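Local coordinates for protein Ika8 (Synthetic construct, PDB 6G6O) that is a computationally designed protein that folds as a symmetrical eight-bladed beta-propeller of WD40-type repeats, with no natural function known, at residues 54-59 / 71-76; 17-22 / 31-36. All coordinates share one frame; numbering follows the deposited sequence.

Contact 1: 54-59 / 71-76; sequences HQSEVT and GAKDGT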
ATOM      1  N   HIS A  54      11.947 -14.378   4.848  1.00 32.11           N
ATOM      2  CA  HIS A  54      11.516 -14.635   6.210  1.00 23.33           C
ATOM      3  C   HIS A  54      10.929 -16.035   6.308  1.00 24.85           C
ATOM      4  O   HIS A  54      10.466 -16.612   5.321  1.00 26.48           O
ATOM      5  CB  HIS A  54      10.476 -13.603   6.662  1.00 20.46           C
ATOM      6  CG  HIS A  54      10.822 -12.190   6.301  1.00 18.12           C
ATOM      7  ND1 HIS A  54      11.182 -11.250   7.242  1.00 18.20           N
ATOM      8  CD2 HIS A  54      10.850 -11.555   5.106  1.00 20.92           C
ATOM      9  CE1 HIS A  54      11.421 -10.098   6.642  1.00 18.59           C
ATOM     10  NE2 HIS A  54      11.229 -10.257   5.345  1.00 18.73           N
ATOM     11  N   GLN A  55      10.950 -16.579   7.521  1.00 27.82           N
ATOM     12  CA  GLN A  55      10.319 -17.861   7.799  1.00 26.35           C
ATOM     13  C   GLN A  55       8.810 -17.745   7.956  1.00 18.41           C
ATOM     14  O   GLN A  55       8.174 -18.695   8.423  1.00 27.34           O
ATOM     15  CB  GLN A  55      10.932 -18.485   9.054  1.00 23.14           C
ATOM     16  CG  GLN A  55      12.428 -18.722   8.953  1.00 27.04           C
ATOM     17  CD  GLN A  55      12.788 -19.686   7.843  1.00 28.16           C
ATOM     18  OE1 GLN A  55      13.682 -19.423   7.039  1.00 30.56           O
ATOM     19  NE2 GLN A  55      12.088 -20.814   7.791  1.00 35.70           N
ATOM     20  N   SER A  56       8.231 -16.607   7.578  1.00 16.47           N
ATOM     21  CA  SER A  56       6.806 -16.367   7.723  1.00 22.39           C
ATOM     22  C   SER A  56       6.331 -15.520   6.552  1.00 13.79           C
ATOM     23  O   SER A  56       7.133 -14.911   5.842  1.00 17.99           O
ATOM     24  CB  SER A  56       6.486 -15.677   9.056  1.00 17.25           C
ATOM     25  OG  SER A  56       5.121 -15.829   9.397  1.00 23.54           O
ATOM     26  N   GLU A  57       5.012 -15.479   6.373  1.00 16.49           N
ATOM     27  CA  GLU A  57       4.403 -14.775   5.250  1.00 15.05           C
ATOM     28  C   GLU A  57       4.883 -13.334   5.163  1.00 25.65           C
ATOM     29  O   GLU A  57       4.748 -12.566   6.119  1.00 31.22           O
ATOM     30  CB  GLU A  57       2.878 -14.807   5.383  1.00 19.57           C
ATOM     31  CG  GLU A  57       2.178 -13.708   4.596  1.00 18.90           C
ATOM     32  CD  GLU A  57       0.679 -13.697   4.804  1.00 13.48           C
ATOM     33  OE1 GLU A  57       0.158 -14.620   5.460  1.00 19.07           O
ATOM     34  OE2 GLU A  57       0.022 -12.757   4.312  1.00 16.31           O
ATOM     35  N   VAL A  58       5.449 -12.976   4.011  1.00 22.80           N
ATOM     36  CA  VAL A  58       5.814 -11.589   3.745  1.00 16.49           C
ATOM     37  C   VAL A  58       4.540 -10.761   3.678  1.00 24.39           C
ATOM     38  O   VAL A  58       3.636 -11.052   2.887  1.00 19.68           O
ATOM     39  CB  VAL A  58       6.622 -11.475   2.447  1.00 14.02           C
ATOM     40  CG1 VAL A  58       7.094 -10.044   2.238  1.00 12.24           C
ATOM     41  CG2 VAL A  58       7.793 -12.432   2.472  1.00 13.25           C
ATOM     42  N   THR A  59       4.455  -9.725   4.513  1.00 18.52           N
ATOM     43  CA  THR A  59       3.239  -8.933   4.606  1.00 12.48           C
ATOM     44  C   THR A  59       3.358  -7.539   4.010  1.00 10.27           C
ATOM     45  O   THR A  59       2.330  -6.948   3.665  1.00 14.37           O
ATOM     46  CB  THR A  59       2.793  -8.805   6.072  1.00 17.50           C
ATOM     47  OG1 THR A  59       3.873  -8.294   6.861  1.00 13.49           O
ATOM     48  CG2 THR A  59       2.373 -10.158   6.619  1.00 13.84           C
ATOM     49  N   GLY A  71       8.728  -6.803   5.781  1.00 17.18           N
ATOM     50  CA  GLY A  71       8.169  -7.273   7.033  1.00 17.78           C
ATOM     51  C   GLY A  71       7.414  -8.569   6.839  1.00 17.78           C
ATOM     52  O   GLY A  71       6.969  -8.865   5.726  1.00 16.50           O
ATOM     53  N   ALA A  72       7.257  -9.353   7.902  1.00 15.39           N
ATOM     54  CA  ALA A  72       6.644 -10.668   7.803  1.00 14.67           C
ATOM     55  C   ALA A  72       5.563 -10.819   8.865  1.00 18.01           C
ATOM     56  O   ALA A  72       5.315  -9.917   9.672  1.00 24.11           O
ATOM     57  CB  ALA A  72       7.691 -11.779   7.937  1.00 17.73           C
ATOM     58  N   LYS A  73       4.914 -11.985   8.859  1.00 14.25           N
ATOM     59  CA  LYS A  73       3.862 -12.283   9.819  1.00 20.52           C
ATOM     60  C   LYS A  73       4.408 -12.653  11.193  1.00 16.82           C
ATOM     61  O   LYS A  73       3.656 -12.611  12.173  1.00 15.91           O
ATOM     62  CB  LYS A  73       2.979 -13.417   9.292  1.00 14.56           C
ATOM     63  CG  LYS A  73       1.534 -13.371   9.762  1.00 21.18           C
ATOM     64  CD  LYS A  73       0.714 -12.373   8.960  1.00 27.78           C
ATOM     65  CE  LYS A  73      -0.675 -12.914   8.658  1.00 25.66           C
ATOM     66  NZ  LYS A  73      -1.488 -11.961   7.852  1.00 27.90           N
ATOM     67  N   ASP A  74       5.685 -13.013  11.291  1.00 16.86           N
ATOM     68  CA  ASP A  74       6.291 -13.340  12.574  1.00 16.85           C
ATOM     69  C   ASP A  74       6.881 -12.126  13.278  1.00 15.04           C
ATOM     70  O   ASP A  74       7.454 -12.274  14.360  1.00 20.66           O
ATOM     71  CB  ASP A  74       7.371 -14.418  12.399  1.00 18.19           C
ATOM     72  CG  ASP A  74       8.457 -14.014  11.416  1.00 22.21           C
ATOM     73  OD1 ASP A  74       8.414 -12.883  10.890  1.00 18.70           O
ATOM     74  OD2 ASP A  74       9.364 -14.839  11.170  1.00 23.92           O
ATOM     75  N   GLY A  75       6.760 -10.939  12.691  1.00 17.23           N
ATOM     76  CA  GLY A  75       7.225  -9.720  13.314  1.00 12.66           C
ATOM     77  C   GLY A  75       8.595  -9.249  12.885  1.00 15.93           C
ATOM     78  O   GLY A  75       9.025  -8.179  13.329  1.00 14.13           O
ATOM     79  N   THR A  76       9.292 -10.003  12.043  1.00 16.64           N
ATOM     80  CA  THR A  76      10.613  -9.586  11.599  1.00 12.55           C
ATOM     81  C   THR A  76      10.504  -8.459  10.583  1.00 17.77           C
ATOM     82  O   THR A  76       9.580  -8.419   9.768  1.00 21.65           O
ATOM     83  CB  THR A  76      11.371 -10.765  10.990  1.00 20.38           C
ATOM     84  OG1 THR A  76      10.607 -11.326   9.916  1.00 20.94           O
ATOM     85  CG2 THR A  76      11.625 -11.834  12.041  1.00 19.80           C
TER
HETATM   86  O   HOH W   1      11.273 -14.591   9.657  1.00 22.08           O
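His-54 gives its ND1-H to Thr-76 OG1 at 2.7 Å, the hydroxyl sitting 18° out of the imidazole plane. The Ala-72 methyl lies over one ring face near CG (3.6 Å from His-54 CG to Ala-72 CB), with the backbone of Gly-71 and Ala-72 against the same face. Thr-76 in turn donates from OG1 to Asp-74 OD1 at 2.9 Å, and its backbone N closes an Asx turn on the same oxygen, both donors coming from one face of the carboxylate. Asp-74 has CG between its backbone N and carbonyl carbon (chi1 57°), which brings OD1 within reach of both donors and CG against Ser-56 CB at 3.5 Å. An alanine in place of Asp-74 would probably leave the Thr-76 hydroxyl and amide without their shared acceptor, and set the Thr-76 side chain freer to turn away from His-54. Further along, Thr-59 N bonds Gly-71 O (2.9 Å), and Glu-57 runs beside Lys-73 in a long salt bridge, OE2 to NZ 3.9 Å. His-54 NE2 hydrogen-bonds Ser-70 OG; Asp-74, His-54 and Ser-70 are consistent with three members of the WD40 tetrad, with Thr-76 relaying between Asp-74 and His-54. The contact ties the loop before strand 58-64 to the turn after strand 67-72; Val-58 leans on Ile-37 of strand 37-41, and Thr-59 OG1 bonds Ile-98 O.

Contact 2: 17-22 / 31-36; sequences AITALA and GAADGT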
ATOM      1  N   ALA A  17       0.519 -17.623  -2.533  1.00 19.06           N
ATOM      2  CA  ALA A  17      -0.148 -16.363  -2.834  1.00 16.22           C
ATOM      3  C   ALA A  17       0.809 -15.186  -2.719  1.00 13.70           C
ATOM      4  O   ALA A  17       1.664 -15.142  -1.832  1.00 16.23           O
ATOM      5  CB  ALA A  17      -1.336 -16.160  -1.890  1.00 15.35           C
ATOM      6  N   ILE A  18       0.668 -14.233  -3.635  1.00 12.27           N
ATOM      7  CA  ILE A  18       1.430 -12.992  -3.569  1.00 17.45           C
ATOM      8  C   ILE A  18       0.810 -12.120  -2.488  1.00 12.27           C
ATOM      9  O   ILE A  18      -0.391 -11.831  -2.520  1.00 14.30           O
ATOM     10  CB  ILE A  18       1.445 -12.270  -4.923  1.00 13.36           C
ATOM     11  CG1 ILE A  18       2.010 -13.181  -6.012  1.00  9.23           C
ATOM     12  CG2 ILE A  18       2.266 -10.989  -4.833  1.00 15.23           C
ATOM     13  CD1 ILE A  18       3.414 -13.640  -5.746  1.00  9.18           C
ATOM     14  N   THR A  19       1.625 -11.708  -1.520  1.00 20.29           N
ATOM     15  CA  THR A  19       1.150 -10.909  -0.404  1.00 16.64           C
ATOM     16  C   THR A  19       1.794  -9.534  -0.318  1.00 14.41           C
ATOM     17  O   THR A  19       1.343  -8.711   0.485  1.00 24.25           O
ATOM     18  CB  THR A  19       1.382 -11.652   0.920  1.00 11.32           C
ATOM     19  OG1 THR A  19       2.774 -11.962   1.053  1.00 16.30           O
ATOM     20  CG2 THR A  19       0.582 -12.940   0.960  1.00 13.42           C
ATOM     21  N   ALA A  20       2.822  -9.257  -1.117  1.00 15.92           N
ATOM     22  CA  ALA A  20       3.476  -7.957  -1.106  1.00 11.63           C
ATOM     23  C   ALA A  20       4.159  -7.749  -2.448  1.00 11.30           C
ATOM     24  O   ALA A  20       4.685  -8.698  -3.034  1.00 16.78           O
ATOM     25  CB  ALA A  20       4.490  -7.853   0.036  1.00 14.49           C
ATOM     26  N   LEU A  21       4.151  -6.506  -2.924  1.00 16.29           N
ATOM     27  CA  LEU A  21       4.680  -6.193  -4.245  1.00 17.04           C
ATOM     28  C   LEU A  21       5.282  -4.798  -4.226  1.00 13.97           C
ATOM     29  O   LEU A  21       4.646  -3.853  -3.751  1.00 23.07           O
ATOM     30  CB  LEU A  21       3.579  -6.288  -5.309  1.00 23.94           C
ATOM     31  CG  LEU A  21       3.971  -6.274  -6.788  1.00 20.78           C
ATOM     32  CD1 LEU A  21       4.826  -7.481  -7.137  1.00 18.81           C
ATOM     33  CD2 LEU A  21       2.725  -6.229  -7.656  1.00 12.97           C
ATOM     34  N   ALA A  22       6.501  -4.677  -4.745  1.00 18.18           N
ATOM     35  CA  ALA A  22       7.186  -3.398  -4.850  1.00 18.47           C
ATOM     36  C   ALA A  22       7.849  -3.308  -6.217  1.00 15.94           C
ATOM     37  O   ALA A  22       8.301  -4.314  -6.768  1.00 18.83           O
ATOM     38  CB  ALA A  22       8.224  -3.221  -3.737  1.00 14.51           C
ATOM     39  N   GLY A  31       6.809 -10.682  -2.644  1.00 18.61           N
ATOM     40  CA  GLY A  31       6.807 -11.546  -1.480  1.00  9.74           C
ATOM     41  C   GLY A  31       5.567 -12.418  -1.482  1.00  9.54           C
ATOM     42  O   GLY A  31       4.507 -12.013  -1.958  1.00 14.57           O
ATOM     43  N   ALA A  32       5.711 -13.623  -0.944  1.00 14.35           N
ATOM     44  CA  ALA A  32       4.643 -14.609  -0.958  1.00 16.59           C
ATOM     45  C   ALA A  32       4.302 -15.042   0.463  1.00 16.67           C
ATOM     46  O   ALA A  32       5.035 -14.773   1.418  1.00 17.88           O
ATOM     47  CB  ALA A  32       5.028 -15.824  -1.810  1.00 21.43           C
ATOM     48  N   ALA A  33       3.168 -15.735   0.587  1.00 16.27           N
ATOM     49  CA  ALA A  33       2.680 -16.155   1.894  1.00 12.78           C
ATOM     50  C   ALA A  33       3.552 -17.228   2.533  1.00 18.59           C
ATOM     51  O   ALA A  33       3.411 -17.485   3.732  1.00 18.53           O
ATOM     52  CB  ALA A  33       1.241 -16.656   1.779  1.00 16.72           C
ATOM     53  N   ASP A  34       4.440 -17.863   1.772  1.00 23.87           N
ATOM     54  CA  ASP A  34       5.343 -18.859   2.329  1.00 21.36           C
ATOM     55  C   ASP A  34       6.654 -18.255   2.819  1.00 17.10           C
ATOM     56  O   ASP A  34       7.555 -18.999   3.219  1.00 19.95           O
ATOM     57  CB  ASP A  34       5.620 -19.964   1.301  1.00 21.16           C
ATOM     58  CG  ASP A  34       6.159 -19.432  -0.014  1.00 21.44           C
ATOM     59  OD1 ASP A  34       6.492 -18.233  -0.100  1.00 20.97           O
ATOM     60  OD2 ASP A  34       6.250 -20.226  -0.973  1.00 23.24           O
ATOM     61  N   GLY A  35       6.775 -16.929   2.802  1.00 18.88           N
ATOM     62  CA  GLY A  35       7.979 -16.257   3.234  1.00 19.75           C
ATOM     63  C   GLY A  35       8.988 -15.982   2.146  1.00 18.71           C
ATOM     64  O   GLY A  35       9.991 -15.311   2.410  1.00 20.19           O
ATOM     65  N   THR A  36       8.752 -16.469   0.931  1.00 27.61           N
ATOM     66  CA  THR A  36       9.718 -16.330  -0.148  1.00 19.28           C
ATOM     67  C   THR A  36       9.646 -14.934  -0.754  1.00 17.98           C
ATOM     68  O   THR A  36       8.558 -14.415  -1.017  1.00 22.46           O
ATOM     69  CB  THR A  36       9.466 -17.386  -1.225  1.00 17.72           C
ATOM     70  OG1 THR A  36       8.114 -17.285  -1.689  1.00 19.81           O
ATOM     71  CG2 THR A  36       9.698 -18.780  -0.663  1.00 16.05           C
TER
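Thr-19 meets the end of strand 27-32 with its OG1 between the backbone N and the carbonyl carbon (chi1 57°), a rotation that puts CG2 anti to the carbonyl carbon and against the Ala-33 methyl, 3.9 Å from CB to CG2. The same torsion turns OG1 toward Gly-31 O, any bond there being weak and doubtful. Backbone angles matter as much: with psi near -9°, Thr-19 breaks the extended run, and Thr-19 and Ala-20 together face Gly-31 in a classic beta bulge. Gly-31 O takes Thr-19 N at 2.9 Å and, more weakly, Ala-20 N at 3.3 Å, whereas Gly-31 N gives an almost straight bond to Ala-20 O (2.9 Å, 175°). Beyond the bulge, Ile-18 and Ala-32 form a non-hydrogen-bonded pair, and Ala-17 O receives Ala-33 N at 2.9 Å. That oxygen also lies 3.4 Å from the Ala-32 methyl carbon CB. The second segment then reverses in a type I turn from Ala-32 to Gly-35, where Thr-36 N bonds Asp-34 OD1 in an Asx turn and the Thr-36 hydroxyl is hydrogen-bonded to His-14 ND1. This is the bulged open end of the beta hairpin of strands 18-24 and 27-32 in a WD40-type blade. On the flanks, Ile-18 makes a backbone bond with Ala-312 and Leu-21 packs on Ala-300 of strand 298-303, while Ala-20 touches Leu-61 of strand 58-64.

Overall arrangement
Contacts 1 and 2 occupy equivalent places in consecutive WD40-type repeats, their centres about 9 Å apart, and they follow one another in the chain. The two hairpin ends touch directly: Val-58 N probably bonds Ala-32 O at 3.2 Å, and Glu-57 packs its CB 3.2 Å from Ala-33 O. A backbone bond between Gly-35 and His-54 couples the turn of contact 2 to the loop of contact 1. The repeats differ in their outer pairs, since the charged Glu-57 and Lys-73 of contact 1 correspond to the alanines Ala-17 and Ala-33 in contact 2. Together the pair illustrates how adjacent blades are joined around the propeller.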